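Local coordinates for protein exopolyphosphatase (Aquifex aeolicus, PDB 1T6C) that probably hydrolyses polyphosphate and guanosine pentaphosphate as an actin-like member of the Ppx/GppA phosphatase family, and binds a calcium ion, at residues V14-I19 and G303-E308; V24-A29 and L40-I45; L58-I63 and A96-E101; E65-L70 and E104-E109; K86-E91 and E115-E120. All coordinates share one frame; numbering follows the deposited sequence.

Contact 1: residues V14-I19 and G303-E308; sequences VASIDI and GVLVSE
Ser16 and Val304 make the tight end of this contact. Ser16 CB lies only 3.5 Å from Val304 CG1, closer than two carbons usually pack. The Ser16 hydroxyl takes no bond from the helix segment 303-308 itself. OG sits between its own backbone N and carbonyl carbon (chi1 67°) and is hydrogen-bonded to the carbonyl O of Arg301, just before that segment. Next to this pair, Leu305 turns one methyl onto the peptide joining Ala15 and Ser16. Its CD2 is 3.6 Å from Ala15 C and 3.6 Å from Ser16 N. Here the strand offers backbone rather than side chain to the leucine.

The fold is actin-like. Helix 300-313 lies across the central strand 12-19 of a five-stranded sheet, on the face that carries Val14 and Ser16. The axes of the two short segments approach to 7.5 Å, with their directions 140° apart. Ile17 is turned to the other face.

Toward Val14 the packing is looser. Val14 CG2 meets Leu305 CD2 at 4.0 Å, the two side chains meeting at a slant. Val14 CB and Glu308 CB are 4.4 Å apart. Beyond CB the Glu308 chain bends away from the strand segment, and OE1 forms a salt bridge with Arg84.

Contact 2: residues V24-A29 and L40-I45; sequences VRLTIA and LERGRI
A beta hairpin, strands 23-32 and 35-45, brings Val24, Leu26 and Ile28 into antiparallel register with Arg44, Arg42 and Leu40. These are the hydrogen-bonded pairs, each with two backbone bonds. Leu26 N to Arg42 O is 2.9 Å, and Ile28 N to Leu40 O is 2.8 Å. On the face with Leu26, Ile28 and Leu40, the Ile28 and Leu40 side chains run side by side, CD1 to CD2 at 3.9 Å. Leu40 CD2 also sits over one face of the Arg42 guanidinium, toward its rim. Arg42 NH1 bonds back to Glu41 O at 2.9 Å. Helix 60-79 packs against Val24 and Leu26 through Leu70 and Tyr73.

The other face is polar and wet. Water 2 lies in the plane of the Arg25 guanidinium at its edge. It accepts from Arg25 NE at 2.9 Å and donates to Arg42 O at 2.9 Å. Water 1 joins Thr27 OG1, at 2.8 Å, to Glu41 OE2, at 2.9 Å, with a weak bond from Arg25 NH2. Arg25 and Glu41 carry opposite charges but do not touch. Their attraction is therefore probably screened by water.

Contact 3: residues L58-I63 and A96-E101; sequences LQEDRI and AKNAEE
Asn98 turns its amide onto the backbone of Leu58 and bonds both the N and the O of Leu58. Its chi1 of 56° sets CG on the side of Leu58, between the asparagine's own backbone N and carbonyl carbon. Its chi2 of -21° turns OD1 to Leu58 N. OD1 accepts from Leu58 N at 2.8 Å, on a lone pair. ND2 donates to Leu58 O at 3.1 Å, nearly in the amide plane. ND2 also donates to water 3, at 2.8 Å, which in turn donates to Glu60 OE2. Ile63 CD1 approaches ND2 at 3.8 Å.

Asn98 holds the N-cap position of helix 99-109, but its side chain makes no capping bond. It ties the start of that helix to the residues leading into helix 60-79. Beside it, Leu58 CD2 presses on Ala96 CB at 3.4 Å, a tight fit. An alanine at Asn98 would probably leave Leu58 N and O without these mates and water 3 without its donor. With both amide atoms engaged, the buried side chain is probably fixed in rotation.

Contact 4: residues E65-L70 and E104-E109; sequences ETIQVL and ERVKRE
Ile67 and Arg105 meet with side chains at about a right angle. The Ile67 CD1 methyl stands over the centre of the Arg105 guanidinium, 3.4 Å from CZ. The bend of the arginine chain at chi3 (64°) places NE, which is 3.5 Å from the same methyl.

Glu109 lies at the edge of the guanidinium and holds it side-on. Arg105 NE donates to Glu109 OE2 at 2.9 Å, almost straight (173°). Arg105 NH2 donates to Glu109 OE1 at 3.0 Å, on its syn lone pair. Arg105 NH1 forms a further salt bridge with Glu64. With carboxylates of both helices bound, the guanidinium is probably kept from turning. An alanine at Arg105 would probably leave Glu109 and Glu64 without their shared positive partner and take the flat group away from the Ile67 methyl.

Deeper in, Leu70 and Val106 also cross at about a right angle. Leu70 CD1 rests on both Val106 methyls, CG2 at 3.9 Å and CG1 at 4.0 Å. Ile67 CG1 adds a looser touch on Val106 CG2.

The segment axes are 10.7 Å apart at closest, their directions differing by 37°. Both segments fall within a predicted coiled-coil region. Helix 60-79 lies beside helix 99-109 on one face of the sheet, where Leu70 reaches Val24 of strand 23-32 and Ile17 and Ile19 of strand 12-19.

Contact 5: residues K86-E91 and E115-E120; sequences KAVATE and EVITPE
Val88 pairs with Glu115, and Ala89 with Val116, where strand 114-116 joins strand 84-89 in parallel at the edge of the five-stranded sheet. The two strands are the ends of a beta-alpha-beta crossover through helices 91-94 and 99-109.

Three direct backbone bonds join the two segments. Glu115 N donates to Ala87 O at 2.9 Å. Glu115 O accepts from Ala89 N at 2.8 Å, the donor standing above the carbonyl plane. It also receives a CA-H...O contact from Val88. Ile117 N donates to Ala89 O at 3.0 Å, almost in line with the C=O bond. On its other edge strand 84-89 bonds to strand 12-19.

The charged ends are paired as well. Lys86 bends at chi2 (70°) and forms a salt bridge, NZ to Glu115 OE1 at 2.7 Å. The lysine comes from the anti side of the carboxylate, 31° out of its plane. On the same face of the sheet Val88 CB packs on Ile117 CD1 at 3.9 Å.

Farther along, the two segments draw apart. Pro119 comes near Ser149 and Glu151, which bind calcium. Glu91 N and Ile117 O, 3.6 Å apart, are joined through water 4. It accepts from Glu91 N at 2.8 Å and donates to Ile117 O at 2.8 Å.

How the contacts relate
Contacts 1, 2 and 5 share one sheet. Strand 12-19 of contact 1 lies between the other two, bonded through Ser16 N to Thr27 O (2.9 Å) and Ile17 O to Val88 N (2.8 Å). Helix 300-313 covers one face of it. Contact 4 covers the other, and there Val69 CG2 meets Arg44 CB of contact 2 at 3.8 Å. Contact 3 starts the same helix pair, and Ile63 CG2 lies 3.5 Å from Arg105 NH1. Contact 5 comes nearest the calcium bound by Asp144, Gly146, Ser149 and Glu151, with the Pro119 side chain about 6 Å from the ion. The side chain of Val304 is about 13 Å from the calcium ion, as is that of Arg25.

Contact 1: residues V14-I19 and G303-E308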
# COMPACT_ATOMS: atom_id res chain seq x y z
N VAL A 14 9.94 -15.53 9.60
CA VAL A 14 8.79 -14.74 10.07
C VAL A 14 7.84 -14.59 8.89
O VAL A 14 8.23 -14.71 7.74
CB VAL A 14 9.23 -13.36 10.66
CG1 VAL A 14 10.17 -13.61 11.83
CG2 VAL A 14 9.87 -12.47 9.63
N ALA A 15 6.57 -14.38 9.19
CA ALA A 15 5.57 -14.24 8.15
C ALA A 15 4.52 -13.22 8.51
O ALA A 15 4.21 -12.99 9.68
CB ALA A 15 4.90 -15.54 7.91
N SER A 16 3.91 -12.68 7.46
CA SER A 16 2.79 -11.77 7.58
C SER A 16 1.69 -12.25 6.68
O SER A 16 1.97 -12.81 5.61
CB SER A 16 3.16 -10.31 7.23
OG SER A 16 3.47 -10.18 5.87
N ILE A 17 0.46 -12.05 7.13
CA ILE A 17 -0.75 -12.30 6.31
C ILE A 17 -1.53 -11.01 6.36
O ILE A 17 -1.74 -10.43 7.43
CB ILE A 17 -1.54 -13.45 6.90
CG1 ILE A 17 -0.77 -14.76 6.74
CG2 ILE A 17 -2.89 -13.52 6.24
CD1 ILE A 17 -1.42 -15.94 7.42
N ASP A 18 -1.94 -10.54 5.19
CA ASP A 18 -2.79 -9.36 5.06
C ASP A 18 -4.07 -9.73 4.31
O ASP A 18 -4.02 -10.24 3.21
CB ASP A 18 -2.07 -8.15 4.48
CG ASP A 18 -1.63 -8.33 3.12
OD1 ASP A 18 -0.75 -9.20 2.90
OD2 ASP A 18 -2.10 -7.63 2.18
N ILE A 19 -5.18 -9.47 4.97
CA ILE A 19 -6.50 -9.75 4.45
C ILE A 19 -7.10 -8.41 4.08
O ILE A 19 -7.38 -7.58 4.95
CB ILE A 19 -7.35 -10.45 5.54
CG1 ILE A 19 -6.74 -11.79 5.95
CG2 ILE A 19 -8.81 -10.58 5.07
CD1 ILE A 19 -7.45 -12.44 7.10
N GLY A 303 6.54 -4.43 6.36
CA GLY A 303 6.70 -3.74 7.65
C GLY A 303 6.24 -4.58 8.81
O GLY A 303 6.77 -4.48 9.92
N VAL A 304 5.22 -5.40 8.58
CA VAL A 304 4.83 -6.37 9.59
C VAL A 304 5.99 -7.33 9.91
O VAL A 304 6.21 -7.70 11.07
CB VAL A 304 3.56 -7.14 9.14
CG1 VAL A 304 3.25 -8.33 10.08
CG2 VAL A 304 2.35 -6.20 9.06
N LEU A 305 6.75 -7.72 8.90
CA LEU A 305 7.90 -8.60 9.08
C LEU A 305 8.96 -7.88 9.90
O LEU A 305 9.56 -8.45 10.82
CB LEU A 305 8.49 -9.03 7.76
CG LEU A 305 7.55 -9.63 6.72
CD1 LEU A 305 8.27 -9.72 5.40
CD2 LEU A 305 7.05 -10.99 7.16
N VAL A 306 9.19 -6.61 9.58
CA VAL A 306 10.16 -5.82 10.31
C VAL A 306 9.75 -5.73 11.78
O VAL A 306 10.58 -5.88 12.68
CB VAL A 306 10.35 -4.41 9.70
CG1 VAL A 306 11.23 -3.57 10.60
CG2 VAL A 306 10.96 -4.51 8.30
N SER A 307 8.47 -5.50 12.03
CA SER A 307 7.96 -5.38 13.39
C SER A 307 8.22 -6.66 14.17
O SER A 307 8.61 -6.59 15.35
CB SER A 307 6.47 -5.07 13.34
OG SER A 307 5.91 -5.05 14.64
N GLU A 308 8.07 -7.81 13.53
CA GLU A 308 8.27 -9.08 14.21
C GLU A 308 9.73 -9.25 14.58
O GLU A 308 10.02 -9.75 15.67
CB GLU A 308 7.76 -10.27 13.37
CG GLU A 308 6.24 -10.42 13.38
CD GLU A 308 5.59 -10.43 14.79
OE1 GLU A 308 6.04 -11.19 15.67
OE2 GLU A 308 4.62 -9.67 15.00

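Contact 2: residues V24-A29 and L40-I45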
# COMPACT_ATOMS: atom_id res chain seq x y z
N VAL A 24 -6.04 -11.89 -0.28
CA VAL A 24 -5.45 -12.39 0.94
C VAL A 24 -4.02 -12.79 0.59
O VAL A 24 -3.81 -13.60 -0.31
CB VAL A 24 -6.22 -13.62 1.46
CG1 VAL A 24 -5.67 -14.10 2.80
CG2 VAL A 24 -7.73 -13.29 1.57
N ARG A 25 -3.06 -12.23 1.31
CA ARG A 25 -1.65 -12.36 0.92
C ARG A 25 -0.77 -12.83 2.05
O ARG A 25 -0.97 -12.40 3.18
CB ARG A 25 -1.14 -11.05 0.38
CG ARG A 25 -1.79 -10.73 -0.98
CD ARG A 25 -1.30 -9.53 -1.64
NE ARG A 25 0.10 -9.66 -2.00
CZ ARG A 25 0.73 -8.78 -2.74
NH1 ARG A 25 0.09 -7.72 -3.22
NH2 ARG A 25 2.01 -8.97 -3.01
N LEU A 26 0.17 -13.70 1.70
CA LEU A 26 1.14 -14.29 2.63
C LEU A 26 2.54 -13.89 2.19
O LEU A 26 2.88 -13.95 1.00
CB LEU A 26 1.04 -15.82 2.60
CG LEU A 26 2.15 -16.59 3.33
CD1 LEU A 26 2.07 -16.37 4.85
CD2 LEU A 26 2.12 -18.08 2.96
N THR A 27 3.37 -13.47 3.14
CA THR A 27 4.76 -13.17 2.91
C THR A 27 5.62 -13.85 3.99
O THR A 27 5.35 -13.70 5.15
CB THR A 27 5.01 -11.64 2.95
OG1 THR A 27 4.08 -10.96 2.08
CG2 THR A 27 6.43 -11.31 2.44
N ILE A 28 6.61 -14.63 3.58
CA ILE A 28 7.51 -15.32 4.49
C ILE A 28 8.90 -14.79 4.22
O ILE A 28 9.31 -14.70 3.06
CB ILE A 28 7.50 -16.85 4.34
CG1 ILE A 28 6.09 -17.43 4.51
CG2 ILE A 28 8.45 -17.48 5.34
CD1 ILE A 28 5.99 -18.95 4.42
N ALA A 29 9.62 -14.45 5.29
CA ALA A 29 10.97 -13.92 5.17
C ALA A 29 11.88 -14.69 6.11
O ALA A 29 11.42 -15.26 7.10
CB ALA A 29 10.99 -12.49 5.48
N LEU A 40 9.15 -16.52 0.38
CA LEU A 40 7.92 -17.01 -0.18
C LEU A 40 6.85 -15.94 -0.14
O LEU A 40 6.73 -15.24 0.84
CB LEU A 40 7.43 -18.26 0.54
CG LEU A 40 6.38 -19.02 -0.26
CD1 LEU A 40 7.07 -20.07 -1.13
CD2 LEU A 40 5.41 -19.68 0.63
N GLU A 41 6.08 -15.84 -1.21
CA GLU A 41 4.91 -14.97 -1.26
C GLU A 41 3.79 -15.71 -1.93
O GLU A 41 4.04 -16.41 -2.92
CB GLU A 41 5.20 -13.67 -2.03
CG GLU A 41 6.22 -12.79 -1.34
CD GLU A 41 6.79 -11.73 -2.23
OE1 GLU A 41 7.56 -12.10 -3.17
OE2 GLU A 41 6.51 -10.53 -1.98
N ARG A 42 2.57 -15.57 -1.40
CA ARG A 42 1.36 -16.05 -2.06
C ARG A 42 0.29 -14.97 -2.04
O ARG A 42 0.24 -14.11 -1.15
CB ARG A 42 0.79 -17.30 -1.36
CG ARG A 42 1.63 -18.51 -1.43
CD ARG A 42 1.67 -19.10 -2.84
NE ARG A 42 2.47 -20.32 -2.94
CZ ARG A 42 3.77 -20.35 -3.21
NH1 ARG A 42 4.41 -19.22 -3.41
NH2 ARG A 42 4.42 -21.50 -3.30
N GLY A 43 -0.61 -15.03 -3.01
CA GLY A 43 -1.70 -14.09 -3.10
C GLY A 43 -2.89 -14.82 -3.68
O GLY A 43 -2.73 -15.62 -4.61
N ARG A 44 -4.05 -14.58 -3.13
CA ARG A 44 -5.27 -15.18 -3.68
C ARG A 44 -6.35 -14.11 -3.64
O ARG A 44 -6.56 -13.46 -2.61
CB ARG A 44 -5.70 -16.42 -2.89
CG ARG A 44 -4.94 -17.70 -3.24
CD ARG A 44 -3.60 -17.89 -2.54
NE ARG A 44 -2.69 -18.81 -3.24
CZ ARG A 44 -2.66 -20.14 -3.08
NH1 ARG A 44 -3.50 -20.75 -2.25
NH2 ARG A 44 -1.79 -20.87 -3.77
N ILE A 45 -7.10 -13.95 -4.74
CA ILE A 45 -8.18 -13.00 -4.78
C ILE A 45 -9.41 -13.72 -4.21
O ILE A 45 -9.83 -14.76 -4.73
CB ILE A 45 -8.42 -12.48 -6.22
CG1 ILE A 45 -7.19 -11.71 -6.73
CG2 ILE A 45 -9.71 -11.64 -6.28
CD1 ILE A 45 -7.12 -11.52 -8.27
O HOH W 1 4.02 -10.24 -0.59
O HOH W 2 2.02 -11.77 -1.26

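Contact 3: residues L58-I63 and A96-E101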
# COMPACT_ATOMS: atom_id res chain seq x y z
N LEU A 58 -20.25 -9.40 5.04
CA LEU A 58 -19.39 -10.28 4.25
C LEU A 58 -20.24 -11.42 3.76
O LEU A 58 -21.02 -11.97 4.52
CB LEU A 58 -18.26 -10.87 5.10
CG LEU A 58 -17.35 -9.89 5.84
CD1 LEU A 58 -16.30 -10.67 6.64
CD2 LEU A 58 -16.70 -8.91 4.93
N GLN A 59 -20.10 -11.76 2.50
CA GLN A 59 -20.87 -12.85 1.93
C GLN A 59 -20.28 -14.19 2.30
O GLN A 59 -19.06 -14.36 2.37
CB GLN A 59 -20.97 -12.70 0.41
CG GLN A 59 -21.68 -11.41 -0.04
CD GLN A 59 -23.05 -11.23 0.59
OE1 GLN A 59 -23.23 -10.39 1.50
NE2 GLN A 59 -24.03 -12.03 0.15
N GLU A 60 -21.15 -15.15 2.54
CA GLU A 60 -20.72 -16.44 3.05
C GLU A 60 -19.76 -17.16 2.13
O GLU A 60 -18.83 -17.77 2.60
CB GLU A 60 -21.92 -17.34 3.35
CG GLU A 60 -22.75 -16.89 4.55
CD GLU A 60 -21.96 -16.85 5.85
OE1 GLU A 60 -20.95 -17.57 5.99
OE2 GLU A 60 -22.36 -16.10 6.75
N ASP A 61 -19.99 -17.09 0.82
CA ASP A 61 -19.11 -17.81 -0.11
C ASP A 61 -17.69 -17.20 -0.12
O ASP A 61 -16.71 -17.93 -0.31
CB ASP A 61 -19.71 -17.90 -1.51
CG ASP A 61 -19.82 -16.57 -2.20
OD1 ASP A 61 -20.28 -15.60 -1.56
OD2 ASP A 61 -19.49 -16.39 -3.39
N ARG A 62 -17.60 -15.89 0.10
CA ARG A 62 -16.32 -15.17 0.17
C ARG A 62 -15.61 -15.47 1.51
O ARG A 62 -14.39 -15.62 1.55
CB ARG A 62 -16.53 -13.67 0.04
CG ARG A 62 -17.27 -13.19 -1.18
CD ARG A 62 -16.58 -13.48 -2.50
NE ARG A 62 -16.84 -14.84 -2.97
CZ ARG A 62 -15.93 -15.77 -3.27
NH1 ARG A 62 -14.64 -15.52 -3.16
NH2 ARG A 62 -16.31 -16.96 -3.71
N ILE A 63 -16.39 -15.60 2.58
CA ILE A 63 -15.84 -16.07 3.86
C ILE A 63 -15.25 -17.46 3.70
O ILE A 63 -14.17 -17.75 4.17
CB ILE A 63 -16.93 -16.08 4.97
CG1 ILE A 63 -17.19 -14.66 5.46
CG2 ILE A 63 -16.55 -17.01 6.12
CD1 ILE A 63 -18.41 -14.53 6.37
N ALA A 96 -17.78 -4.33 7.59
CA ALA A 96 -18.79 -5.40 7.63
C ALA A 96 -19.27 -5.77 9.04
O ALA A 96 -18.48 -5.84 10.00
CB ALA A 96 -18.28 -6.65 6.92
N LYS A 97 -20.56 -6.07 9.12
CA LYS A 97 -21.27 -6.29 10.38
C LYS A 97 -21.02 -7.66 11.01
O LYS A 97 -21.19 -7.83 12.22
CB LYS A 97 -22.78 -6.14 10.13
CG LYS A 97 -23.56 -5.74 11.33
CD LYS A 97 -24.95 -5.32 10.96
CE LYS A 97 -25.04 -3.84 10.79
NZ LYS A 97 -26.43 -3.49 10.41
N ASN A 98 -20.65 -8.63 10.17
CA ASN A 98 -20.32 -9.98 10.63
C ASN A 98 -18.80 -10.24 10.60
O ASN A 98 -18.36 -11.39 10.60
CB ASN A 98 -21.07 -11.05 9.81
CG ASN A 98 -20.81 -10.93 8.32
OD1 ASN A 98 -20.42 -9.89 7.82
ND2 ASN A 98 -21.01 -12.02 7.60
N ALA A 99 -18.01 -9.17 10.60
CA ALA A 99 -16.55 -9.30 10.63
C ALA A 99 -16.07 -10.05 11.88
O ALA A 99 -15.18 -10.88 11.81
CB ALA A 99 -15.90 -7.95 10.54
N GLU A 100 -16.66 -9.75 13.03
CA GLU A 100 -16.26 -10.36 14.28
C GLU A 100 -16.49 -11.88 14.22
O GLU A 100 -15.64 -12.65 14.62
CB GLU A 100 -17.00 -9.70 15.45
CG GLU A 100 -16.44 -10.05 16.82
CD GLU A 100 -17.29 -9.54 17.98
OE1 GLU A 100 -17.14 -10.09 19.12
OE2 GLU A 100 -18.08 -8.59 17.78
N GLU A 101 -17.62 -12.30 13.66
CA GLU A 101 -17.97 -13.72 13.51
C GLU A 101 -17.04 -14.46 12.53
O GLU A 101 -16.60 -15.57 12.80
CB GLU A 101 -19.44 -13.83 13.09
CG GLU A 101 -20.40 -13.35 14.18
CD GLU A 101 -20.92 -11.93 14.00
OE1 GLU A 101 -20.16 -10.96 13.72
OE2 GLU A 101 -22.14 -11.76 14.19
O HOH W 3 -21.21 -14.50 8.93

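Contact 4: residues E65-L70 and E104-E109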
# COMPACT_ATOMS: atom_id res chain seq x y z
N GLU A 65 -14.24 -19.18 1.09
CA GLU A 65 -13.04 -19.23 0.26
C GLU A 65 -11.85 -18.65 1.04
O GLU A 65 -10.73 -19.16 0.96
CB GLU A 65 -13.19 -18.47 -1.06
CG GLU A 65 -12.00 -18.74 -1.96
CD GLU A 65 -12.09 -18.13 -3.35
OE1 GLU A 65 -13.13 -17.56 -3.67
OE2 GLU A 65 -11.10 -18.22 -4.11
N THR A 66 -12.11 -17.57 1.76
CA THR A 66 -11.04 -16.90 2.52
C THR A 66 -10.51 -17.83 3.61
O THR A 66 -9.30 -17.98 3.76
CB THR A 66 -11.52 -15.58 3.09
OG1 THR A 66 -11.86 -14.67 2.03
CG2 THR A 66 -10.40 -14.86 3.85
N ILE A 67 -11.41 -18.53 4.31
CA ILE A 67 -10.99 -19.50 5.31
C ILE A 67 -10.14 -20.60 4.65
O ILE A 67 -9.12 -20.99 5.19
CB ILE A 67 -12.20 -20.05 6.09
CG1 ILE A 67 -12.75 -18.96 7.01
CG2 ILE A 67 -11.83 -21.29 6.91
CD1 ILE A 67 -13.98 -19.33 7.73
N GLN A 68 -10.53 -21.10 3.47
CA GLN A 68 -9.75 -22.16 2.83
C GLN A 68 -8.34 -21.68 2.45
O GLN A 68 -7.39 -22.40 2.65
CB GLN A 68 -10.48 -22.75 1.61
CG GLN A 68 -9.82 -24.03 1.00
CD GLN A 68 -9.19 -25.01 2.03
OE1 GLN A 68 -7.94 -25.12 2.14
NE2 GLN A 68 -10.04 -25.72 2.77
N VAL A 69 -8.23 -20.45 1.97
CA VAL A 69 -6.92 -19.85 1.63
C VAL A 69 -6.05 -19.74 2.88
O VAL A 69 -4.85 -20.02 2.84
CB VAL A 69 -7.08 -18.45 0.99
CG1 VAL A 69 -5.74 -17.73 0.93
CG2 VAL A 69 -7.70 -18.58 -0.41
N LEU A 70 -6.67 -19.34 3.98
CA LEU A 70 -5.95 -19.15 5.23
C LEU A 70 -5.45 -20.50 5.74
O LEU A 70 -4.36 -20.58 6.28
CB LEU A 70 -6.80 -18.40 6.28
CG LEU A 70 -7.10 -16.95 5.95
CD1 LEU A 70 -8.09 -16.35 6.91
CD2 LEU A 70 -5.81 -16.11 5.95
N GLU A 104 -13.67 -14.88 14.38
CA GLU A 104 -13.81 -15.98 15.32
C GLU A 104 -13.71 -17.34 14.62
O GLU A 104 -13.08 -18.26 15.13
CB GLU A 104 -15.15 -15.89 16.09
CG GLU A 104 -15.48 -17.12 16.94
CD GLU A 104 -14.56 -17.35 18.12
OE1 GLU A 104 -13.77 -16.44 18.48
OE2 GLU A 104 -14.67 -18.43 18.74
N ARG A 105 -14.32 -17.48 13.45
CA ARG A 105 -14.13 -18.72 12.69
C ARG A 105 -12.66 -18.95 12.36
O ARG A 105 -12.18 -20.06 12.39
CB ARG A 105 -14.94 -18.71 11.39
CG ARG A 105 -16.44 -18.85 11.56
CD ARG A 105 -17.14 -19.10 10.22
NE ARG A 105 -16.73 -20.39 9.64
CZ ARG A 105 -16.97 -20.77 8.39
NH1 ARG A 105 -17.69 -20.01 7.58
NH2 ARG A 105 -16.53 -21.95 7.97
N VAL A 106 -11.94 -17.87 12.05
CA VAL A 106 -10.53 -18.04 11.71
C VAL A 106 -9.73 -18.54 12.92
O VAL A 106 -8.88 -19.39 12.80
CB VAL A 106 -9.93 -16.74 11.11
CG1 VAL A 106 -8.44 -16.90 10.86
CG2 VAL A 106 -10.63 -16.40 9.81
N LYS A 107 -10.06 -18.07 14.11
CA LYS A 107 -9.39 -18.53 15.31
C LYS A 107 -9.62 -20.02 15.50
O LYS A 107 -8.72 -20.78 15.78
CB LYS A 107 -9.92 -17.78 16.54
CG LYS A 107 -9.56 -16.30 16.53
CD LYS A 107 -10.24 -15.49 17.61
CE LYS A 107 -9.99 -14.00 17.35
NZ LYS A 107 -10.68 -13.10 18.29
N ARG A 108 -10.88 -20.41 15.35
CA ARG A 108 -11.28 -21.76 15.70
C ARG A 108 -10.87 -22.77 14.63
O ARG A 108 -10.44 -23.87 14.95
CB ARG A 108 -12.81 -21.84 15.90
CG ARG A 108 -13.39 -20.93 16.97
CD ARG A 108 -13.25 -21.40 18.39
NE ARG A 108 -11.89 -21.33 18.92
CZ ARG A 108 -11.33 -20.23 19.41
NH1 ARG A 108 -11.97 -19.07 19.41
NH2 ARG A 108 -10.10 -20.29 19.88
N GLU A 109 -10.98 -22.38 13.37
CA GLU A 109 -10.84 -23.30 12.23
C GLU A 109 -9.46 -23.28 11.58
O GLU A 109 -9.06 -24.26 10.94
CB GLU A 109 -11.92 -23.03 11.20
CG GLU A 109 -13.32 -23.28 11.76
CD GLU A 109 -14.43 -22.80 10.86
OE1 GLU A 109 -14.25 -22.89 9.64
OE2 GLU A 109 -15.46 -22.30 11.39

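Contact 5: residues K86-E91 and E115-E120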
# COMPACT_ATOMS: atom_id res chain seq x y z
N LYS A 86 2.24 -12.79 12.05
CA LYS A 86 1.31 -11.72 12.38
C LYS A 86 0.34 -11.59 11.22
O LYS A 86 0.74 -11.46 10.06
CB LYS A 86 2.02 -10.40 12.63
CG LYS A 86 1.14 -9.21 12.86
CD LYS A 86 0.42 -9.29 14.19
CE LYS A 86 -0.66 -8.26 14.32
NZ LYS A 86 -1.17 -8.24 15.73
N ALA A 87 -0.94 -11.69 11.52
CA ALA A 87 -1.99 -11.57 10.50
C ALA A 87 -2.86 -10.36 10.79
O ALA A 87 -3.25 -10.12 11.95
CB ALA A 87 -2.81 -12.79 10.47
N VAL A 88 -3.13 -9.59 9.75
CA VAL A 88 -3.91 -8.36 9.88
C VAL A 88 -5.01 -8.31 8.85
O VAL A 88 -4.90 -8.93 7.78
CB VAL A 88 -3.03 -7.06 9.79
CG1 VAL A 88 -1.95 -7.02 10.85
CG2 VAL A 88 -2.40 -6.92 8.42
N ALA A 89 -6.05 -7.56 9.16
CA ALA A 89 -7.13 -7.28 8.22
C ALA A 89 -7.32 -5.77 8.17
O ALA A 89 -7.15 -5.10 9.18
CB ALA A 89 -8.38 -7.98 8.63
N THR A 90 -7.74 -5.27 7.01
CA THR A 90 -7.95 -3.84 6.79
C THR A 90 -9.29 -3.37 7.32
O THR A 90 -10.24 -4.19 7.47
CB THR A 90 -7.98 -3.53 5.27
OG1 THR A 90 -9.11 -4.19 4.67
CG2 THR A 90 -6.83 -4.03 4.57
N GLU A 91 -9.39 -2.06 7.50
CA GLU A 91 -10.61 -1.42 8.03
C GLU A 91 -11.82 -1.64 7.10
O GLU A 91 -12.93 -1.57 7.57
CB GLU A 91 -10.39 0.09 8.26
CG GLU A 91 -11.28 0.70 9.35
CD GLU A 91 -12.03 1.93 8.89
OE1 GLU A 91 -11.37 2.91 8.51
OE2 GLU A 91 -13.28 1.92 8.94
N GLU A 115 -5.73 -9.57 13.43
CA GLU A 115 -6.00 -8.28 14.03
C GLU A 115 -6.52 -7.31 12.98
O GLU A 115 -5.88 -7.12 11.97
CB GLU A 115 -4.74 -7.69 14.63
CG GLU A 115 -5.06 -6.41 15.37
CD GLU A 115 -3.85 -5.68 15.89
OE1 GLU A 115 -2.69 -6.07 15.59
OE2 GLU A 115 -4.09 -4.67 16.59
N VAL A 116 -7.69 -6.73 13.23
CA VAL A 116 -8.20 -5.64 12.41
C VAL A 116 -7.44 -4.39 12.79
O VAL A 116 -7.42 -3.98 13.94
CB VAL A 116 -9.73 -5.43 12.58
CG1 VAL A 116 -10.20 -4.27 11.75
CG2 VAL A 116 -10.45 -6.66 12.20
N ILE A 117 -6.75 -3.81 11.82
CA ILE A 117 -5.94 -2.64 12.07
C ILE A 117 -6.50 -1.41 11.34
O ILE A 117 -7.20 -1.54 10.32
CB ILE A 117 -4.45 -2.84 11.73
CG1 ILE A 117 -4.25 -3.15 10.24
CG2 ILE A 117 -3.85 -3.98 12.59
CD1 ILE A 117 -2.76 -3.14 9.82
N THR A 118 -6.21 -0.24 11.90
CA THR A 118 -6.65 1.02 11.31
C THR A 118 -5.72 1.41 10.15
O THR A 118 -4.62 0.89 10.05
CB THR A 118 -6.61 2.13 12.32
OG1 THR A 118 -5.26 2.28 12.79
CG2 THR A 118 -7.45 1.80 13.54
N PRO A 119 -6.17 2.31 9.28
CA PRO A 119 -5.31 2.85 8.22
C PRO A 119 -4.08 3.51 8.79
O PRO A 119 -2.99 3.43 8.23
CB PRO A 119 -6.25 3.81 7.48
CG PRO A 119 -7.59 3.27 7.76
CD PRO A 119 -7.54 2.83 9.16
N GLU A 120 -4.23 4.16 9.94
CA GLU A 120 -3.09 4.76 10.62
C GLU A 120 -2.06 3.70 11.00
O GLU A 120 -0.85 3.88 10.80
CB GLU A 120 -3.54 5.52 11.86
CG GLU A 120 -4.36 6.76 11.55
CD GLU A 120 -5.86 6.54 11.31
OE1 GLU A 120 -6.37 5.39 11.40
OE2 GLU A 120 -6.57 7.55 10.99
O HOH W 4 -7.02 -0.51 7.75